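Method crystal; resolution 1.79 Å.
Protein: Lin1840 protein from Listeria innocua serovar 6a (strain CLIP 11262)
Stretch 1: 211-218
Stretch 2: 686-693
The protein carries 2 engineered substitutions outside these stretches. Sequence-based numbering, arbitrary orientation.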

ATOM      1  N   SER A 211      -9.381  -0.131   6.879  1.00  7.08           N
ATOM      2  CA  SER A 211     -10.346  -0.401   7.945  1.00  8.22           C
ATOM      3  C   SER A 211     -11.433   0.744   7.967  1.00  7.74           C
ATOM      4  O   SER A 211     -11.191   1.870   7.593  1.00  8.71           O
ATOM      5  N   THR A 212     -12.622   0.379   8.389  1.00  8.72           N
ATOM      6  CA  THR A 212     -13.691   1.356   8.627  1.00  8.26           C
ATOM      7  C   THR A 212     -13.224   2.507   9.498  1.00  7.99           C
ATOM      8  O   THR A 212     -13.435   3.692   9.189  1.00  8.81           O
ATOM      9  N   ARG A 213     -12.458   2.176  10.543  1.00  7.43           N
ATOM     10  CA  ARG A 213     -11.969   3.199  11.458  1.00  9.00           C
ATOM     11  C   ARG A 213     -11.057   4.163  10.722  1.00  8.86           C
ATOM     12  O   ARG A 213     -11.130   5.361  10.936  1.00  9.97           O
ATOM     13  N   GLU A 214     -10.161   3.616   9.873  1.00  7.93           N
ATOM     14  CA  GLU A 214      -9.247   4.513   9.129  1.00  8.37           C
ATOM     15  C   GLU A 214     -10.020   5.361   8.068  1.00  7.75           C
ATOM     16  O   GLU A 214      -9.756   6.554   7.867  1.00  8.08           O
ATOM     17  N   LEU A 215     -10.985   4.745   7.431  1.00  7.62           N
ATOM     18  CA  LEU A 215     -11.915   5.519   6.563  1.00  6.90           C
ATOM     19  C   LEU A 215     -12.503   6.720   7.275  1.00  7.19           C
ATOM     20  O   LEU A 215     -12.393   7.893   6.875  1.00  7.16           O
ATOM     21  N   TYR A 216     -13.074   6.471   8.452  1.00  8.64           N
ATOM     22  CA  TYR A 216     -13.601   7.620   9.241  1.00  8.31           C
ATOM     23  C   TYR A 216     -12.539   8.603   9.700  1.00  9.30           C
ATOM     24  O   TYR A 216     -12.766   9.845   9.731  1.00  8.09           O
ATOM     25  N   GLN A 217     -11.398   8.057  10.159  1.00  9.25           N
ATOM     26  CA  GLN A 217     -10.382   8.904  10.787  1.00  7.82           C
ATOM     27  C   GLN A 217      -9.734   9.899   9.837  1.00  8.13           C
ATOM     28  O   GLN A 217      -9.571  11.090  10.178  1.00  7.74           O
ATOM     29  N   ASN A 218      -9.389   9.405   8.640  1.00  8.25           N
ATOM     30  CA  ASN A 218      -8.535  10.125   7.680  1.00  8.04           C
ATOM     31  C   ASN A 218      -9.178  10.423   6.308  1.00  8.73           C
ATOM     32  O   ASN A 218      -8.906  11.453   5.696  1.00  8.21           O
ATOM     33  N   SER A 686      -9.760  14.738  19.693  1.00 13.02           N
ATOM     34  CA  SER A 686     -10.607  13.575  19.595  1.00 12.56           C
ATOM     35  C   SER A 686     -10.197  12.713  18.427  1.00 11.38           C
ATOM     36  O   SER A 686      -9.480  13.163  17.488  1.00 13.62           O
ATOM     37  N   PHE A 687     -10.709  11.468  18.482  1.00  9.60           N
ATOM     38  CA  PHE A 687     -10.442  10.458  17.483  1.00 10.60           C
ATOM     39  C   PHE A 687     -11.456   9.339  17.509  1.00 10.15           C
ATOM     40  O   PHE A 687     -12.211   9.228  18.443  1.00 10.81           O
ATOM     41  N   TYR A 688     -11.452   8.493  16.444  1.00  8.95           N
ATOM     42  CA  TYR A 688     -12.277   7.347  16.358  1.00  9.06           C
ATOM     43  C   TYR A 688     -11.680   6.127  17.037  1.00 10.86           C
ATOM     44  O   TYR A 688     -10.579   5.781  16.740  1.00 11.61           O
ATOM     45  N   ASN A 689     -12.404   5.513  17.963  1.00 11.51           N
ATOM     46  CA  ASN A 689     -11.876   4.385  18.692  1.00 12.28           C
ATOM     47  C   ASN A 689     -12.182   3.052  18.006  1.00 13.23           C
ATOM     48  O   ASN A 689     -12.725   3.050  16.893  1.00 15.75           O
ATOM     49  N   HIS A 690     -11.856   1.918  18.645  1.00 14.29           N
ATOM     50  CA  HIS A 690     -12.034   0.611  17.949  1.00 18.72           C
ATOM     51  C   HIS A 690     -13.497   0.353  17.671  1.00 17.35           C
ATOM     52  O   HIS A 690     -13.804  -0.368  16.708  1.00 18.74           O
ATOM     53  N   GLN A 691     -14.394   0.933  18.476  1.00 16.20           N
ATOM     54  CA  GLN A 691     -15.856   0.851  18.249  1.00 19.50           C
ATOM     55  C   GLN A 691     -16.423   1.851  17.257  1.00 18.78           C
ATOM     56  O   GLN A 691     -17.655   1.876  17.060  1.00 14.51           O
ATOM     57  N   LEU A 692     -15.588   2.690  16.637  1.00 16.00           N
ATOM     58  CA  LEU A 692     -16.060   3.756  15.714  1.00 16.97           C
ATOM     59  C   LEU A 692     -16.797   4.926  16.409  1.00 17.38           C
ATOM     60  O   LEU A 692     -17.474   5.759  15.770  1.00 15.51           O
ATOM     61  N   GLU A 693     -16.611   5.039  17.712  1.00 15.38           N
ATOM     62  CA  GLU A 693     -17.110   6.190  18.399  1.00 14.83           C
ATOM     63  C   GLU A 693     -16.045   7.293  18.308  1.00 15.12           C
ATOM     64  O   GLU A 693     -14.833   7.028  18.430  1.00 14.90           O
TER

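Stretch 2 lies against one side of the helix that begins at Thr212, and side chains from both stretches fill the gap. Ser686 makes no direct contact; water 3 bridges it to the helix, donating to Ser686 O (3.2 Å) and accepting from Gln217 NE2 (2.8 Å). Phe687, chi1 p, starts sideways and its ring leads away, and the closest approach is Phe687 CB to Gln217 OE1, 3.6 Å.

Tyr688 is the centre of the contact. Its CB points toward the helix, and chi1 m with chi2 near -82° lays the ring beside Tyr216 and Gln217. Tyr216 CB sits over one face, 3.8 Å from the centroid of the Tyr688 ring and almost on its normal, a CH-pi contact; the two rings, also chi1 m in Tyr216, meet obliquely at 49°. A tyrosine suits this partly exposed site because the flat ring covers the helix while Tyr688 OH reaches water 2 (3.1 Å), which donates to Tyr216 O (2.6 Å). The backbone is satisfied too: Tyr688 N donates to Gln217 OE1 at 3.0 Å, nearly linear. Gln217, t then p, has the length to bring its amide to the strand. Water 1 donates to both Gln217 OE1 and Tyr688 O (2.7 Å each) and accepts from Arg213 NH1 (3.0 Å).

Asn689 and His690 point away. Asn689, chi1 p, instead supports its own turn: Glu693 N donates to Asn689 OD1 at 3.0 Å. The helix still touches its backbone, with Arg213 CD 3.6 Å from Asn689 O. Gln691 likewise points away, in solvent.

Leu692, m then t, closes the packing. Starting sideways, it brings CD2 to 3.5 Å from Arg213 CA and CD1 to 3.7 Å from Thr212 CG2, an apolar branch well matched to methyl and methylene groups. Glu693 lies beyond reach.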

ATOM      1  CB  SER A 211      -9.687  -0.583   9.293  1.00  8.68           C
ATOM      2  OG  SER A 211      -9.285   0.679   9.858  1.00  9.29           O
ATOM      3  CB  THR A 212     -14.918   0.686   9.162  1.00  8.10           C
ATOM      4  OG1 THR A 212     -15.233  -0.510   8.386  1.00  9.71           O
ATOM      5  CG2 THR A 212     -16.075   1.675   9.068  1.00  9.50           C
ATOM      6  CB  ARG A 213     -11.198   2.594  12.647  1.00  8.31           C
ATOM      7  CG  ARG A 213     -10.749   3.656  13.690  1.00  9.20           C
ATOM      8  CD  ARG A 213      -9.815   3.053  14.763  1.00  9.85           C
ATOM      9  NE  ARG A 213      -8.792   2.241  14.064  1.00  9.51           N
ATOM     10  CZ  ARG A 213      -7.796   2.760  13.334  1.00 10.61           C
ATOM     11  NH1 ARG A 213      -7.655   4.087  13.245  1.00 10.32           N
ATOM     12  NH2 ARG A 213      -6.940   1.960  12.608  1.00  9.79           N
ATOM     13  CB  GLU A 214      -8.161   3.720   8.395  1.00 10.94           C
ATOM     14  CG  GLU A 214      -6.957   3.598   9.301  1.00 16.92           C
ATOM     15  CD  GLU A 214      -6.346   4.947   9.658  1.00 15.91           C
ATOM     16  OE1 GLU A 214      -6.283   5.244  10.936  1.00 20.36           O
ATOM     17  OE2 GLU A 214      -5.968   5.652   8.667  1.00 20.77           O
ATOM     18  CB  LEU A 215     -13.002   4.579   6.026  1.00  6.59           C
ATOM     19  CG  LEU A 215     -14.031   5.293   5.119  1.00  7.91           C
ATOM     20  CD1 LEU A 215     -13.430   5.719   3.784  1.00  9.20           C
ATOM     21  CD2 LEU A 215     -15.085   4.219   4.839  1.00  9.45           C
ATOM     22  CB  TYR A 216     -14.345   7.128  10.489  1.00 10.15           C
ATOM     23  CG  TYR A 216     -15.802   6.718  10.260  1.00 12.35           C
ATOM     24  CD1 TYR A 216     -16.143   5.493   9.846  1.00 17.54           C
ATOM     25  CD2 TYR A 216     -16.837   7.672  10.424  1.00 13.64           C
ATOM     26  CE1 TYR A 216     -17.472   5.148   9.614  1.00 18.78           C
ATOM     27  CE2 TYR A 216     -18.150   7.327  10.201  1.00 12.99           C
ATOM     28  CZ  TYR A 216     -18.479   6.059   9.826  1.00 13.49           C
ATOM     29  OH  TYR A 216     -19.797   5.692   9.603  1.00 16.38           O
ATOM     30  CB  GLN A 217      -9.206   8.054  11.410  1.00  8.25           C
ATOM     31  CG  GLN A 217      -8.243   8.910  12.174  1.00  8.52           C
ATOM     32  CD  GLN A 217      -8.901   9.540  13.392  1.00  9.53           C
ATOM     33  OE1 GLN A 217      -9.491   8.854  14.217  1.00 10.92           O
ATOM     34  NE2 GLN A 217      -8.778  10.829  13.514  1.00 11.35           N
ATOM     35  CB  ASN A 218      -7.211   9.417   7.537  1.00  9.23           C
ATOM     36  CG  ASN A 218      -6.360   9.553   8.804  1.00 11.10           C
ATOM     37  OD1 ASN A 218      -6.227  10.620   9.344  1.00 13.37           O
ATOM     38  ND2 ASN A 218      -5.803   8.479   9.266  1.00 12.33           N
ATOM     39  CB  SER A 686     -12.032  14.036  19.444  1.00 16.35           C
ATOM     40  OG  SER A 686     -12.379  14.778  20.628  1.00 17.18           O
ATOM     41  CB  PHE A 687      -9.031   9.876  17.639  1.00  9.05           C
ATOM     42  CG  PHE A 687      -8.870   8.987  18.824  1.00  8.18           C
ATOM     43  CD1 PHE A 687      -8.703   9.576  20.105  1.00  8.72           C
ATOM     44  CD2 PHE A 687      -8.965   7.653  18.727  1.00  9.24           C
ATOM     45  CE1 PHE A 687      -8.552   8.765  21.213  1.00  8.68           C
ATOM     46  CE2 PHE A 687      -8.826   6.850  19.839  1.00 11.45           C
ATOM     47  CZ  PHE A 687      -8.651   7.451  21.088  1.00  9.89           C
ATOM     48  CB  TYR A 688     -12.564   7.018  14.891  1.00  8.46           C
ATOM     49  CG  TYR A 688     -13.526   8.013  14.300  1.00  7.87           C
ATOM     50  CD1 TYR A 688     -14.832   7.905  14.477  1.00  8.77           C
ATOM     51  CD2 TYR A 688     -13.052   9.137  13.611  1.00 10.34           C
ATOM     52  CE1 TYR A 688     -15.704   8.861  13.909  1.00 11.69           C
ATOM     53  CE2 TYR A 688     -13.884  10.077  13.054  1.00 10.93           C
ATOM     54  CZ  TYR A 688     -15.211   9.916  13.178  1.00 14.11           C
ATOM     55  OH  TYR A 688     -15.977  10.877  12.612  1.00 20.28           O
ATOM     56  CB  ASN A 689     -12.316   4.453  20.135  1.00 10.81           C
ATOM     57  CG  ASN A 689     -13.777   4.120  20.348  1.00 11.48           C
ATOM     58  OD1 ASN A 689     -14.497   3.723  19.451  1.00  9.18           O
ATOM     59  ND2 ASN A 689     -14.206   4.279  21.599  1.00 14.83           N
ATOM     60  CB  HIS A 690     -11.412  -0.554  18.740  1.00 24.55           C
ATOM     61  CG  HIS A 690     -12.323  -1.120  19.742  1.00 35.01           C
ATOM     62  ND1 HIS A 690     -12.649  -0.450  20.911  1.00 50.27           N
ATOM     63  CD2 HIS A 690     -13.079  -2.239  19.719  1.00 41.60           C
ATOM     64  CE1 HIS A 690     -13.539  -1.158  21.585  1.00 39.19           C
ATOM     65  NE2 HIS A 690     -13.812  -2.251  20.885  1.00 47.03           N
ATOM     66  CB  GLN A 691     -16.613   1.050  19.598  1.00 24.97           C
ATOM     67  CG  GLN A 691     -17.547  -0.072  19.929  1.00 39.66           C
ATOM     68  CD  GLN A 691     -17.774  -0.209  21.424  1.00 49.70           C
ATOM     69  OE1 GLN A 691     -16.954   0.228  22.229  1.00 52.18           O
ATOM     70  NE2 GLN A 691     -18.886  -0.824  21.795  1.00 58.26           N
ATOM     71  CB  LEU A 692     -16.865   3.184  14.551  1.00 17.82           C
ATOM     72  CG  LEU A 692     -16.173   2.032  13.842  1.00 21.37           C
ATOM     73  CD1 LEU A 692     -17.038   1.540  12.681  1.00 24.48           C
ATOM     74  CD2 LEU A 692     -14.789   2.381  13.341  1.00 20.98           C
ATOM     75  CB  GLU A 693     -17.311   5.860  19.878  1.00 16.10           C
ATOM     76  CG  GLU A 693     -18.259   4.698  20.180  1.00 18.97           C
ATOM     77  CD  GLU A 693     -18.206   4.314  21.646  1.00 21.62           C
ATOM     78  OE1 GLU A 693     -17.142   4.262  22.282  1.00 25.24           O
ATOM     79  OE2 GLU A 693     -19.257   4.114  22.239  1.00 24.69           O
TER
HETATM   80  O   HOH W   1      -8.685   6.363  14.888  1.00  8.50           O
HETATM   81  O   HOH W   2     -15.014  11.154   9.712  1.00 16.78           O
HETATM   82  O   HOH W   3     -10.612  12.720  14.565  1.00 22.15           O